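Local coordinates for protein aminotransferase class-III (Sphaerobacter thermophilus DSM 20745, PDB 6K8H) that belongs to the class-III aminotransferase family and, as a two-chain assembly, binds (5-hydroxy-4,6-dimethylpyridin-3-yl)methyl dihydrogen phosphate in a pocket completed by the second subunit, at residues A148-C153 with P235-R240; C153-Y158 with I253-I258; E162-S167 with V194-F199; G266-L271 with D276-G281. All coordinates share one frame; numbering follows the deposited sequence.

Overall arrangement
All four interactions reach the same seven-stranded mixed sheet. Interaction 2 lies nearest the centre of the chain and lines the pocket of the ligand PLR. Interaction 1 shares Cys153 with it, and their centres are about 13 Å apart. The side chain of Phe150 is about 11 Å from PLR. Interaction 3 flanks interaction 1 at strand 194-197, where Lys149 NZ lies 2.7 Å from Val163 O, a probable hydrogen bond. Interaction 4 borders interaction 2 through neighbouring strands, with Phe254 O 2.9 Å from Ala279 N. It also meets interaction 1, where Leu238 CD2 packs 3.7 Å from Leu271 CD1. Interactions 3 and 4 do not touch: their centres are about 20 Å apart.

Interaction 1. Residues A148-C153 with P235-R240; sequences AKFDGC and PAFLQR
Phe150, at the end of strand 146-150, and Phe237, in the first turn of helix 235-248, meet across widely spaced backbones, the nearest CA atoms being those of Phe150 and Leu238 at 12.7 Å. The two aromatic side chains bridge this distance from opposite directions. Phe150 CE2 comes to 3.5 Å from Phe237 CZ, and Phe150 CZ follows at 3.7 Å from the same Phe237 CZ. The Phe237 ring offers its edge, with Phe150 CE2 close to its plane. Relative to the Phe150 ring the approach is oblique. The ring planes are 70° apart and the centroids 5.8 Å. With CG anti to the backbone N (chi1 163°), the Phe237 ring is carried toward the strand. The pair is plain apolar packing in the core of the PLP-dependent transferase fold. It joins the central sheet to the helix that leads from strand 216-221 to the parallel strand 251-255. Thr205 of helix 202-211 and Ile221 of strand 216-221 touch both rings. Beyond Phe150 the chain makes a type II turn to Cys153, with Gly152 at positive phi. Lys149 braces this turn. Its NZ gives a hydrogen bond of 2.8 Å to Cys153 O, lying in the carbonyl plane. The same NZ is bonded to Ala161 O and Val163 O, so three backbone carbonyls hold the buried amine.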
loop_
_atom_site.group_PDB
_atom_site.type_symbol
_atom_site.label_atom_id
_atom_site.label_comp_id
_atom_site.label_asym_id
_atom_site.label_seq_id
_atom_site.Cartn_x
_atom_site.Cartn_y
_atom_site.Cartn_z
ATOM N N ALA B 148 -17.935 10.706 -6.075
ATOM C CA ALA B 148 -18.588 11.362 -4.958
ATOM C C ALA B 148 -18.203 10.640 -3.679
ATOM O O ALA B 148 -18.090 9.410 -3.660
ATOM C CB ALA B 148 -20.113 11.368 -5.128
ATOM N N LYS B 149 -17.979 11.413 -2.627
ATOM C CA LYS B 149 -17.763 10.878 -1.278
ATOM C C LYS B 149 -18.461 11.797 -0.290
ATOM O O LYS B 149 -18.997 12.836 -0.669
ATOM C CB LYS B 149 -16.277 10.749 -0.944
ATOM C CG LYS B 149 -15.536 12.074 -0.996
ATOM C CD LYS B 149 -14.222 11.946 -0.274
ATOM C CE LYS B 149 -14.429 11.881 1.218
ATOM N NZ LYS B 149 -13.145 12.102 1.940
ATOM N N PHE B 150 -18.440 11.432 0.989
ATOM C CA PHE B 150 -19.199 12.149 2.005
ATOM C C PHE B 150 -18.292 13.020 2.873
ATOM O O PHE B 150 -17.199 12.607 3.267
ATOM C CB PHE B 150 -20.018 11.161 2.849
ATOM C CG PHE B 150 -21.155 10.548 2.073
ATOM C CD1 PHE B 150 -20.946 9.451 1.250
ATOM C CD2 PHE B 150 -22.413 11.136 2.090
ATOM C CE1 PHE B 150 -21.988 8.915 0.488
ATOM C CE2 PHE B 150 -23.459 10.603 1.342
ATOM C CZ PHE B 150 -23.244 9.486 0.541
ATOM N N ASP B 151 -18.774 14.230 3.154
ATOM C CA ASP B 151 -18.045 15.229 3.930
ATOM C C ASP B 151 -17.584 14.679 5.278
ATOM O O ASP B 151 -18.343 14.013 5.992
ATOM C CB ASP B 151 -18.950 16.439 4.138
ATOM C CG ASP B 151 -18.191 17.673 4.545
ATOM O OD1 ASP B 151 -17.003 17.786 4.196
ATOM O OD2 ASP B 151 -18.784 18.551 5.197
ATOM N N GLY B 152 -16.328 14.950 5.621
ATOM C CA GLY B 152 -15.800 14.583 6.922
ATOM C C GLY B 152 -15.417 13.130 7.085
ATOM O O GLY B 152 -15.145 12.699 8.214
ATOM N N CYS B 153 -15.344 12.364 6.006
ATOM C CA CYS B 153 -15.095 10.937 6.108
ATOM C C CYS B 153 -13.713 10.571 5.580
ATOM O O CYS B 153 -13.253 11.107 4.563
ATOM C CB CYS B 153 -16.139 10.144 5.321
ATOM S SG CYS B 153 -17.805 10.158 6.001
ATOM N N PRO B 235 -31.193 3.326 7.327
ATOM C CA PRO B 235 -31.631 2.387 6.271
ATOM C C PRO B 235 -32.313 3.051 5.085
ATOM O O PRO B 235 -31.978 2.720 3.934
ATOM C CB PRO B 235 -32.577 1.436 7.022
ATOM C CG PRO B 235 -32.099 1.481 8.453
ATOM C CD PRO B 235 -31.615 2.893 8.676
ATOM N N ALA B 236 -33.231 3.997 5.317
ATOM C CA ALA B 236 -33.898 4.669 4.201
ATOM C C ALA B 236 -32.900 5.432 3.331
ATOM O O ALA B 236 -32.988 5.400 2.094
ATOM C CB ALA B 236 -34.977 5.616 4.727
ATOM N N PHE B 237 -31.951 6.127 3.968
ATOM C CA PHE B 237 -30.911 6.859 3.250
ATOM C C PHE B 237 -30.105 5.929 2.349
ATOM O O PHE B 237 -29.897 6.215 1.167
ATOM C CB PHE B 237 -30.008 7.566 4.267
ATOM C CG PHE B 237 -28.679 8.025 3.713
ATOM C CD1 PHE B 237 -28.569 9.232 3.054
ATOM C CD2 PHE B 237 -27.540 7.262 3.885
ATOM C CE1 PHE B 237 -27.353 9.664 2.565
ATOM C CE2 PHE B 237 -26.311 7.693 3.392
ATOM C CZ PHE B 237 -26.225 8.894 2.729
ATOM N N LEU B 238 -29.664 4.793 2.892
ATOM C CA LEU B 238 -28.794 3.893 2.142
ATOM C C LEU B 238 -29.564 3.185 1.028
ATOM O O LEU B 238 -29.021 2.938 -0.056
ATOM C CB LEU B 238 -28.142 2.895 3.104
ATOM C CG LEU B 238 -26.863 2.159 2.670
ATOM C CD1 LEU B 238 -25.681 3.119 2.498
ATOM C CD2 LEU B 238 -26.518 1.053 3.677
ATOM N N GLN B 239 -30.840 2.870 1.270
ATOM C CA GLN B 239 -31.657 2.248 0.230
ATOM C C GLN B 239 -31.901 3.210 -0.924
ATOM O O GLN B 239 -31.808 2.823 -2.096
ATOM C CB GLN B 239 -32.990 1.766 0.817
ATOM C CG GLN B 239 -32.869 0.588 1.804
ATOM C CD GLN B 239 -34.070 0.467 2.746
ATOM O OE1 GLN B 239 -35.174 0.936 2.435
ATOM N NE2 GLN B 239 -33.856 -0.160 3.908
ATOM N N ARG B 240 -32.187 4.477 -0.618
ATOM C CA ARG B 240 -32.386 5.439 -1.695
ATOM C C ARG B 240 -31.087 5.739 -2.435
ATOM O O ARG B 240 -31.108 5.967 -3.655
ATOM C CB ARG B 240 -33.010 6.710 -1.134
ATOM C CG ARG B 240 -34.472 6.495 -0.750
ATOM C CD ARG B 240 -35.044 7.680 0.005
ATOM N NE ARG B 240 -34.878 8.934 -0.728
ATOM C CZ ARG B 240 -35.511 10.061 -0.420
ATOM N NH1 ARG B 240 -36.360 10.087 0.603
ATOM N NH2 ARG B 240 -35.288 11.159 -1.129
#

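Interaction 2. Residues C153-Y158 with I253-I258; sequences CYHGSY and IFDEVI. With PLR ((5-hydroxy-4,6-dimethylpyridin-3-yl)methyl dihydrogen phosphate), chain D.
Asp255 OD2 sits between two nitrogens: His155 ND1, 2.7 Å away, and N1 of PLR, also 2.7 Å from Asp255 OD2. A carboxylate beside the pyridine nitrogen is characteristic of the fold type I PLP-dependent enzymes, which include the class-III aminotransferases. The bond from His155 ND1 is nearly straight (169°). It meets the anti lone pair of OD2, and the oxygen lies close to the imidazole plane. Ring and carboxylate are turned 36° apart. The other oxygen, Asp255 OD1, accepts from Val257 N at 3.0 Å. This Asx turn should restrict rotation of the carboxylate, and the bond from His155 is consistent with holding it toward PLR. Val257 covers one face of the PLR ring, with Val257 CG1 3.7 Å from PLR C5 and CG2 above the side of C6 and N1. Ile258 CG1 lies 3.2 Å from PLR O3. From the opposite side, His155 O lies off the rim of the ring, 3.6 Å from PLR C6. Tyr154 CG is anti to its backbone N (chi1 177°), and the ring edge comes down on PLR, with Tyr154 CE2 3.8 Å from PLR C4. The chain folds back over the tyrosine, placing Gly156 N 3.4 Å above the centre of the Tyr154 ring.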
loop_
_atom_site.group_PDB
_atom_site.type_symbol
_atom_site.label_atom_id
_atom_site.label_comp_id
_atom_site.label_asym_id
_atom_site.label_seq_id
_atom_site.Cartn_x
_atom_site.Cartn_y
_atom_site.Cartn_z
ATOM N N CYS B 153 -15.344 12.364 6.006
ATOM C CA CYS B 153 -15.095 10.937 6.108
ATOM C C CYS B 153 -13.713 10.571 5.580
ATOM O O CYS B 153 -13.253 11.107 4.563
ATOM C CB CYS B 153 -16.139 10.144 5.321
ATOM S SG CYS B 153 -17.805 10.158 6.001
ATOM N N TYR B 154 -13.087 9.615 6.249
ATOM C CA TYR B 154 -11.709 9.221 5.980
ATOM C C TYR B 154 -11.671 7.935 5.164
ATOM O O TYR B 154 -12.386 6.978 5.473
ATOM C CB TYR B 154 -10.951 9.029 7.298
ATOM C CG TYR B 154 -9.526 8.558 7.109
ATOM C CD1 TYR B 154 -8.534 9.440 6.718
ATOM C CD2 TYR B 154 -9.181 7.224 7.307
ATOM C CE1 TYR B 154 -7.218 9.013 6.539
ATOM C CE2 TYR B 154 -7.875 6.790 7.132
ATOM C CZ TYR B 154 -6.904 7.688 6.743
ATOM O OH TYR B 154 -5.610 7.259 6.584
ATOM N N HIS B 155 -10.836 7.913 4.121
ATOM C CA HIS B 155 -10.692 6.718 3.297
ATOM C C HIS B 155 -9.234 6.418 2.954
ATOM O O HIS B 155 -8.976 5.682 1.996
ATOM C CB HIS B 155 -11.478 6.839 1.997
ATOM C CG HIS B 155 -12.933 7.130 2.193
ATOM N ND1 HIS B 155 -13.829 6.176 2.612
ATOM C CD2 HIS B 155 -13.649 8.267 2.010
ATOM C CE1 HIS B 155 -15.035 6.711 2.696
ATOM N NE2 HIS B 155 -14.955 7.979 2.330
ATOM N N GLY B 156 -8.280 6.987 3.675
ATOM C CA GLY B 156 -6.872 6.776 3.372
ATOM C C GLY B 156 -6.248 7.983 2.707
ATOM O O GLY B 156 -6.799 9.083 2.722
ATOM N N SER B 157 -5.075 7.765 2.102
ATOM C CA SER B 157 -4.237 8.856 1.603
ATOM C C SER B 157 -4.311 9.064 0.083
ATOM O O SER B 157 -3.569 9.897 -0.453
ATOM C CB SER B 157 -2.779 8.644 2.056
ATOM O OG SER B 157 -2.310 7.363 1.716
ATOM N N TYR B 158 -5.144 8.316 -0.627
ATOM C CA TYR B 158 -5.307 8.532 -2.064
ATOM C C TYR B 158 -5.951 9.891 -2.343
ATOM O O TYR B 158 -7.018 10.196 -1.799
ATOM C CB TYR B 158 -6.159 7.413 -2.643
ATOM C CG TYR B 158 -6.458 7.493 -4.128
ATOM C CD1 TYR B 158 -5.460 7.777 -5.051
ATOM C CD2 TYR B 158 -7.739 7.241 -4.600
ATOM C CE1 TYR B 158 -5.737 7.825 -6.418
ATOM C CE2 TYR B 158 -8.033 7.285 -5.959
ATOM C CZ TYR B 158 -7.030 7.587 -6.864
ATOM O OH TYR B 158 -7.311 7.623 -8.212
ATOM N N ILE B 253 -19.634 2.079 -4.086
ATOM C CA ILE B 253 -18.508 1.464 -3.393
ATOM C C ILE B 253 -18.706 1.632 -1.888
ATOM O O ILE B 253 -18.753 2.761 -1.387
ATOM C CB ILE B 253 -17.168 2.090 -3.811
ATOM C CG1 ILE B 253 -16.954 2.016 -5.329
ATOM C CG2 ILE B 253 -16.023 1.401 -3.082
ATOM C CD1 ILE B 253 -15.783 2.828 -5.780
ATOM N N PHE B 254 -18.757 0.522 -1.164
ATOM C CA PHE B 254 -18.697 0.560 0.293
ATOM C C PHE B 254 -17.243 0.499 0.742
ATOM O O PHE B 254 -16.483 -0.349 0.271
ATOM C CB PHE B 254 -19.466 -0.601 0.923
ATOM C CG PHE B 254 -20.954 -0.382 0.990
ATOM C CD1 PHE B 254 -21.554 0.634 0.265
ATOM C CD2 PHE B 254 -21.750 -1.212 1.768
ATOM C CE1 PHE B 254 -22.921 0.827 0.303
ATOM C CE2 PHE B 254 -23.124 -1.021 1.827
ATOM C CZ PHE B 254 -23.710 0.006 1.095
ATOM N N ASP B 255 -16.862 1.401 1.645
ATOM C CA ASP B 255 -15.569 1.334 2.324
ATOM C C ASP B 255 -15.799 0.606 3.640
ATOM O O ASP B 255 -16.252 1.207 4.620
ATOM C CB ASP B 255 -14.991 2.729 2.544
ATOM C CG ASP B 255 -13.634 2.707 3.249
ATOM O OD1 ASP B 255 -13.233 1.641 3.770
ATOM O OD2 ASP B 255 -12.961 3.764 3.288
ATOM N N GLU B 256 -15.503 -0.697 3.662
ATOM C CA GLU B 256 -15.604 -1.505 4.871
ATOM C C GLU B 256 -14.234 -1.858 5.439
ATOM O O GLU B 256 -14.079 -2.898 6.081
ATOM C CB GLU B 256 -16.420 -2.774 4.616
ATOM C CG GLU B 256 -17.863 -2.501 4.174
ATOM C CD GLU B 256 -18.895 -3.384 4.894
ATOM O OE1 GLU B 256 -18.773 -3.596 6.127
ATOM O OE2 GLU B 256 -19.831 -3.856 4.218
ATOM N N VAL B 257 -13.226 -1.010 5.206
ATOM C CA VAL B 257 -11.892 -1.313 5.722
ATOM C C VAL B 257 -11.941 -1.492 7.238
ATOM O O VAL B 257 -11.271 -2.374 7.791
ATOM C CB VAL B 257 -10.887 -0.225 5.291
ATOM C CG1 VAL B 257 -9.549 -0.409 6.003
ATOM C CG2 VAL B 257 -10.675 -0.280 3.778
ATOM N N ILE B 258 -12.775 -0.710 7.922
ATOM C CA ILE B 258 -13.073 -0.942 9.331
ATOM C C ILE B 258 -14.371 -1.728 9.524
ATOM O O ILE B 258 -14.420 -2.639 10.351
ATOM C CB ILE B 258 -13.125 0.388 10.118
ATOM C CG1 ILE B 258 -11.704 0.900 10.408
ATOM C CG2 ILE B 258 -13.892 0.204 11.442
ATOM C CD1 ILE B 258 -11.665 2.119 11.337
HETATM N N1 PLR D . -10.866 3.284 4.893
HETATM C C2 PLR D . -11.202 3.316 6.178
HETATM C C2A PLR D . -12.644 3.427 6.550
HETATM C C3 PLR D . -10.214 3.226 7.169
HETATM O O3 PLR D . -10.593 3.251 8.462
HETATM C C4 PLR D . -8.861 3.112 6.793
HETATM C C4A PLR D . -7.821 3.009 7.818
HETATM C C5 PLR D . -8.543 3.073 5.431
HETATM C C6 PLR D . -9.570 3.180 4.534
HETATM C C5A PLR D . -7.118 2.978 4.956
HETATM O O4P PLR D . -6.468 1.693 5.201
HETATM P P PLR D . -4.867 1.639 5.352
HETATM O O1P PLR D . -4.333 2.297 4.121
HETATM O O2P PLR D . -4.541 2.403 6.583
HETATM O O3P PLR D . -4.497 0.195 5.457
#

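Interaction 3. Residues E162-S167 with V194-F199; sequences EVSTQS and VVVLPF
Val163 and Val194 point toward each other and meet tip to tip. Both methyls of each take part: Val163 CG2 is 3.9 Å from Val194 CG2, and Val163 CG1 is 4.0 Å from Val194 CG1. With CG1 anti to the backbone N in both residues (chi1 163° in Val163), the two branched ends face each other. Ser164 lies against Val196, the next strand residue that faces the turn. Ser164 OG is 3.5 Å from Val196 CG2, and Ser164 CB is 3.9 Å from Val196 CG1. The contact with the valine methyls is van der Waals; Ser164 OG is hydrogen-bonded to Val178 O and Thr180 N. Val163 and Ser164 are the two central residues of a type II turn from Glu162 to Thr165, and Ser164 takes the positive phi. Thr165 N closes the turn on Glu162 O at 3.0 Å, and Thr165 OG1 adds a side-chain bond of 2.6 Å to Glu162 O from the same face. The Glu162 side chain turns to the dimer interface, where OE2 makes a salt bridge with Lys136 of the second subunit. The contact is thus a tight turn packed on strand 194-197, an edge strand, within this chain, of the large sheet of the PLP-dependent transferase fold.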
loop_
_atom_site.group_PDB
_atom_site.type_symbol
_atom_site.label_atom_id
_atom_site.label_comp_id
_atom_site.label_asym_id
_atom_site.label_seq_id
_atom_site.Cartn_x
_atom_site.Cartn_y
_atom_site.Cartn_z
ATOM N N GLU B 162 -9.393 11.402 -0.298
ATOM C CA GLU B 162 -9.187 12.147 0.930
ATOM C C GLU B 162 -9.745 13.571 0.888
ATOM O O GLU B 162 -9.720 14.253 1.926
ATOM C CB GLU B 162 -7.695 12.165 1.279
ATOM C CG GLU B 162 -6.870 13.010 0.352
ATOM C CD GLU B 162 -5.414 13.081 0.759
ATOM O OE1 GLU B 162 -5.022 12.377 1.714
ATOM O OE2 GLU B 162 -4.658 13.834 0.114
ATOM N N VAL B 163 -10.288 14.024 -0.250
ATOM C CA VAL B 163 -10.870 15.366 -0.312
ATOM C C VAL B 163 -11.947 15.501 0.760
ATOM O O VAL B 163 -12.776 14.606 0.938
ATOM C CB VAL B 163 -11.433 15.644 -1.718
ATOM C CG1 VAL B 163 -12.394 16.836 -1.690
ATOM C CG2 VAL B 163 -10.315 15.904 -2.709
ATOM N N SER B 164 -11.903 16.601 1.520
ATOM C CA SER B 164 -12.880 16.878 2.578
ATOM C C SER B 164 -12.859 15.829 3.693
ATOM O O SER B 164 -13.880 15.593 4.344
ATOM C CB SER B 164 -14.304 17.036 2.021
ATOM O OG SER B 164 -14.410 18.191 1.211
ATOM N N THR B 165 -11.713 15.179 3.937
ATOM C CA THR B 165 -11.627 14.289 5.097
ATOM C C THR B 165 -11.934 15.057 6.382
ATOM O O THR B 165 -12.608 14.546 7.283
ATOM C CB THR B 165 -10.245 13.644 5.193
ATOM O OG1 THR B 165 -10.032 12.773 4.079
ATOM C CG2 THR B 165 -10.132 12.838 6.487
ATOM N N GLN B 166 -11.460 16.290 6.468
ATOM C CA GLN B 166 -11.897 17.233 7.486
ATOM C C GLN B 166 -12.823 18.237 6.809
ATOM O O GLN B 166 -12.400 18.961 5.900
ATOM C CB GLN B 166 -10.702 17.927 8.146
ATOM C CG GLN B 166 -11.053 19.251 8.776
ATOM C CD GLN B 166 -10.134 19.619 9.910
ATOM O OE1 GLN B 166 -9.306 18.812 10.341
ATOM N NE2 GLN B 166 -10.272 20.848 10.406
ATOM N N SER B 167 -14.085 18.250 7.223
ATOM C CA SER B 167 -15.048 19.198 6.678
ATOM C C SER B 167 -14.572 20.635 6.912
ATOM O O SER B 167 -13.943 20.948 7.929
ATOM C CB SER B 167 -16.425 18.981 7.309
ATOM O OG SER B 167 -17.388 19.828 6.710
ATOM N N VAL B 194 -14.149 15.937 -7.312
ATOM C CA VAL B 194 -14.779 15.200 -6.214
ATOM C C VAL B 194 -16.055 15.931 -5.806
ATOM O O VAL B 194 -16.021 17.129 -5.504
ATOM C CB VAL B 194 -13.834 15.015 -5.009
ATOM C CG1 VAL B 194 -14.538 14.235 -3.898
ATOM C CG2 VAL B 194 -12.584 14.286 -5.443
ATOM N N VAL B 195 -17.182 15.222 -5.857
ATOM C CA VAL B 195 -18.475 15.737 -5.411
ATOM C C VAL B 195 -18.670 15.319 -3.956
ATOM O O VAL B 195 -18.733 14.119 -3.658
ATOM C CB VAL B 195 -19.621 15.203 -6.293
ATOM C CG1 VAL B 195 -20.995 15.670 -5.759
ATOM C CG2 VAL B 195 -19.445 15.613 -7.750
ATOM N N VAL B 196 -18.790 16.296 -3.056
ATOM C CA VAL B 196 -18.864 16.039 -1.614
ATOM C C VAL B 196 -20.322 16.105 -1.169
ATOM O O VAL B 196 -20.967 17.155 -1.267
ATOM C CB VAL B 196 -18.001 17.032 -0.818
ATOM C CG1 VAL B 196 -17.968 16.624 0.645
ATOM C CG2 VAL B 196 -16.568 17.078 -1.375
ATOM N N LEU B 197 -20.836 14.982 -0.658
ATOM C CA LEU B 197 -22.214 14.730 -0.273
ATOM C C LEU B 197 -22.384 14.821 1.238
ATOM O O LEU B 197 -21.425 14.656 1.999
ATOM C CB LEU B 197 -22.665 13.342 -0.748
ATOM C CG LEU B 197 -22.340 12.946 -2.193
ATOM C CD1 LEU B 197 -22.557 11.461 -2.392
ATOM C CD2 LEU B 197 -23.191 13.743 -3.153
ATOM N N PRO B 198 -23.605 15.096 1.708
ATOM C CA PRO B 198 -23.862 15.109 3.161
ATOM C C PRO B 198 -24.304 13.757 3.716
ATOM O O PRO B 198 -25.366 13.242 3.331
ATOM C CB PRO B 198 -24.974 16.158 3.305
ATOM C CG PRO B 198 -25.713 16.115 1.979
ATOM C CD PRO B 198 -24.714 15.666 0.923
ATOM N N PHE B 199 -23.515 13.179 4.633
ATOM C CA PHE B 199 -23.841 11.855 5.162
ATOM C C PHE B 199 -25.176 11.901 5.906
ATOM O O PHE B 199 -25.458 12.845 6.648
ATOM C CB PHE B 199 -22.712 11.359 6.078
ATOM C CG PHE B 199 -22.782 9.884 6.422
ATOM C CD1 PHE B 199 -22.317 8.920 5.532
ATOM C CD2 PHE B 199 -23.309 9.464 7.635
ATOM C CE1 PHE B 199 -22.357 7.563 5.848
ATOM C CE2 PHE B 199 -23.361 8.107 7.947
ATOM C CZ PHE B 199 -22.886 7.158 7.047
#

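Interaction 4. Residues G266-L271 with D276-G281; sequences GMQSVL and DLTAMG
Gln268 and Thr278 alone carry the contact between the two segments, through their side chains. Gln268 NE2 gives a hydrogen bond to Thr278 OG1, with the two atoms 3.0 Å apart and an N-H...O angle of 157°. The threonine oxygen lies near the amide plane, 13° out of it. Thr278 CG2 lies alongside, 3.7 Å from Gln268 NE2. The backbones are well separated: the CA atoms of Gln268 and Thr278 are 9.3 Å apart, so the long side chain does the bridging. Gln268 CG is placed between the backbone N and the carbonyl carbon (chi1 59°). From there the chain is extended and carries the amide to the strand. Both ends of this buried amide have further partners: Gln268 OE1 is bonded to Ser117 OG, and NE2 has a second acceptor in Glu256 OE2, whose other oxygen, OE1, is bonded to Met267 N of the helix backbone. The carboxylate needs a donor, which indicates that the end of the amide facing it is the nitrogen. Together the bonds at the two ends should limit rotation of the amide. Helix 266-271 belongs to a beta-alpha-beta unit and joins strand 251-255 to its parallel neighbour 277-281, while Leu277 and Ala279 of that strand pack on helix 127-142.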
loop_
_atom_site.group_PDB
_atom_site.type_symbol
_atom_site.label_atom_id
_atom_site.label_comp_id
_atom_site.label_asym_id
_atom_site.label_seq_id
_atom_site.Cartn_x
_atom_site.Cartn_y
_atom_site.Cartn_z
ATOM N N GLY B 266 -20.361 -8.586 6.974
ATOM C CA GLY B 266 -20.086 -7.171 6.881
ATOM C C GLY B 266 -21.258 -6.284 7.280
ATOM O O GLY B 266 -22.405 -6.717 7.485
ATOM N N MET B 267 -20.942 -4.993 7.397
ATOM C CA MET B 267 -21.977 -4.019 7.725
ATOM C C MET B 267 -23.004 -3.925 6.611
ATOM O O MET B 267 -24.182 -3.676 6.881
ATOM C CB MET B 267 -21.364 -2.645 7.995
ATOM C CG MET B 267 -22.310 -1.694 8.699
ATOM S SD MET B 267 -22.880 -2.410 10.254
ATOM C CE MET B 267 -23.860 -1.079 10.933
ATOM N N GLN B 268 -22.590 -4.151 5.360
ATOM C CA GLN B 268 -23.567 -4.189 4.273
ATOM C C GLN B 268 -24.630 -5.254 4.521
ATOM O O GLN B 268 -25.807 -5.052 4.205
ATOM C CB GLN B 268 -22.870 -4.440 2.936
ATOM C CG GLN B 268 -22.073 -5.726 2.869
ATOM C CD GLN B 268 -21.231 -5.799 1.604
ATOM O OE1 GLN B 268 -21.640 -6.392 0.618
ATOM N NE2 GLN B 268 -20.067 -5.154 1.621
ATOM N N SER B 269 -24.241 -6.390 5.101
ATOM C CA SER B 269 -25.240 -7.406 5.423
ATOM C C SER B 269 -26.121 -6.946 6.570
ATOM O O SER B 269 -27.330 -7.217 6.582
ATOM C CB SER B 269 -24.572 -8.740 5.749
ATOM O OG SER B 269 -24.132 -9.356 4.544
ATOM N N VAL B 270 -25.537 -6.257 7.553
ATOM C CA VAL B 270 -26.370 -5.722 8.634
ATOM C C VAL B 270 -27.422 -4.755 8.081
ATOM O O VAL B 270 -28.601 -4.806 8.456
ATOM C CB VAL B 270 -25.503 -5.054 9.713
ATOM C CG1 VAL B 270 -26.393 -4.328 10.702
ATOM C CG2 VAL B 270 -24.688 -6.090 10.435
ATOM N N LEU B 271 -27.010 -3.841 7.205
ATOM C CA LEU B 271 -27.886 -2.781 6.714
ATOM C C LEU B 271 -28.700 -3.188 5.495
ATOM O O LEU B 271 -29.558 -2.412 5.060
ATOM C CB LEU B 271 -27.072 -1.516 6.386
ATOM C CG LEU B 271 -26.270 -0.924 7.554
ATOM C CD1 LEU B 271 -25.400 0.233 7.084
ATOM C CD2 LEU B 271 -27.182 -0.475 8.689
ATOM N N ASP B 276 -21.870 -2.256 -5.334
ATOM C CA ASP B 276 -21.243 -2.820 -6.522
ATOM C C ASP B 276 -19.818 -3.257 -6.223
ATOM O O ASP B 276 -19.363 -4.300 -6.718
ATOM C CB ASP B 276 -21.289 -1.798 -7.657
ATOM C CG ASP B 276 -22.715 -1.370 -7.979
ATOM O OD1 ASP B 276 -23.523 -2.246 -8.375
ATOM O OD2 ASP B 276 -23.034 -0.174 -7.804
ATOM N N LEU B 277 -19.109 -2.470 -5.415
ATOM C CA LEU B 277 -17.770 -2.807 -4.956
ATOM C C LEU B 277 -17.675 -2.561 -3.462
ATOM O O LEU B 277 -18.411 -1.752 -2.896
ATOM C CB LEU B 277 -16.673 -1.983 -5.655
ATOM C CG LEU B 277 -16.505 -2.162 -7.168
ATOM C CD1 LEU B 277 -15.470 -1.196 -7.698
ATOM C CD2 LEU B 277 -16.145 -3.596 -7.545
ATOM N N THR B 278 -16.734 -3.261 -2.838
ATOM C CA THR B 278 -16.371 -3.080 -1.442
ATOM C C THR B 278 -14.852 -3.029 -1.336
ATOM O O THR B 278 -14.157 -3.879 -1.906
ATOM C CB THR B 278 -16.917 -4.207 -0.564
ATOM O OG1 THR B 278 -18.334 -4.318 -0.733
ATOM C CG2 THR B 278 -16.645 -3.903 0.897
ATOM N N ALA B 279 -14.347 -2.018 -0.626
ATOM C CA ALA B 279 -12.956 -1.933 -0.207
ATOM C C ALA B 279 -12.837 -2.476 1.213
ATOM O O ALA B 279 -13.701 -2.226 2.058
ATOM C CB ALA B 279 -12.443 -0.489 -0.265
ATOM N N MET B 280 -11.786 -3.262 1.452
ATOM C CA MET B 280 -11.557 -3.944 2.719
ATOM C C MET B 280 -10.075 -3.879 3.041
ATOM O O MET B 280 -9.240 -3.593 2.178
ATOM C CB MET B 280 -12.006 -5.416 2.654
ATOM C CG MET B 280 -13.450 -5.613 2.229
ATOM S SD MET B 280 -13.774 -7.274 1.589
ATOM C CE MET B 280 -13.389 -7.043 -0.157
ATOM N N GLY B 281 -9.752 -4.195 4.285
ATOM C CA GLY B 281 -8.379 -4.237 4.756
ATOM C C GLY B 281 -8.373 -4.605 6.222
ATOM O O GLY B 281 -9.296 -5.280 6.683
#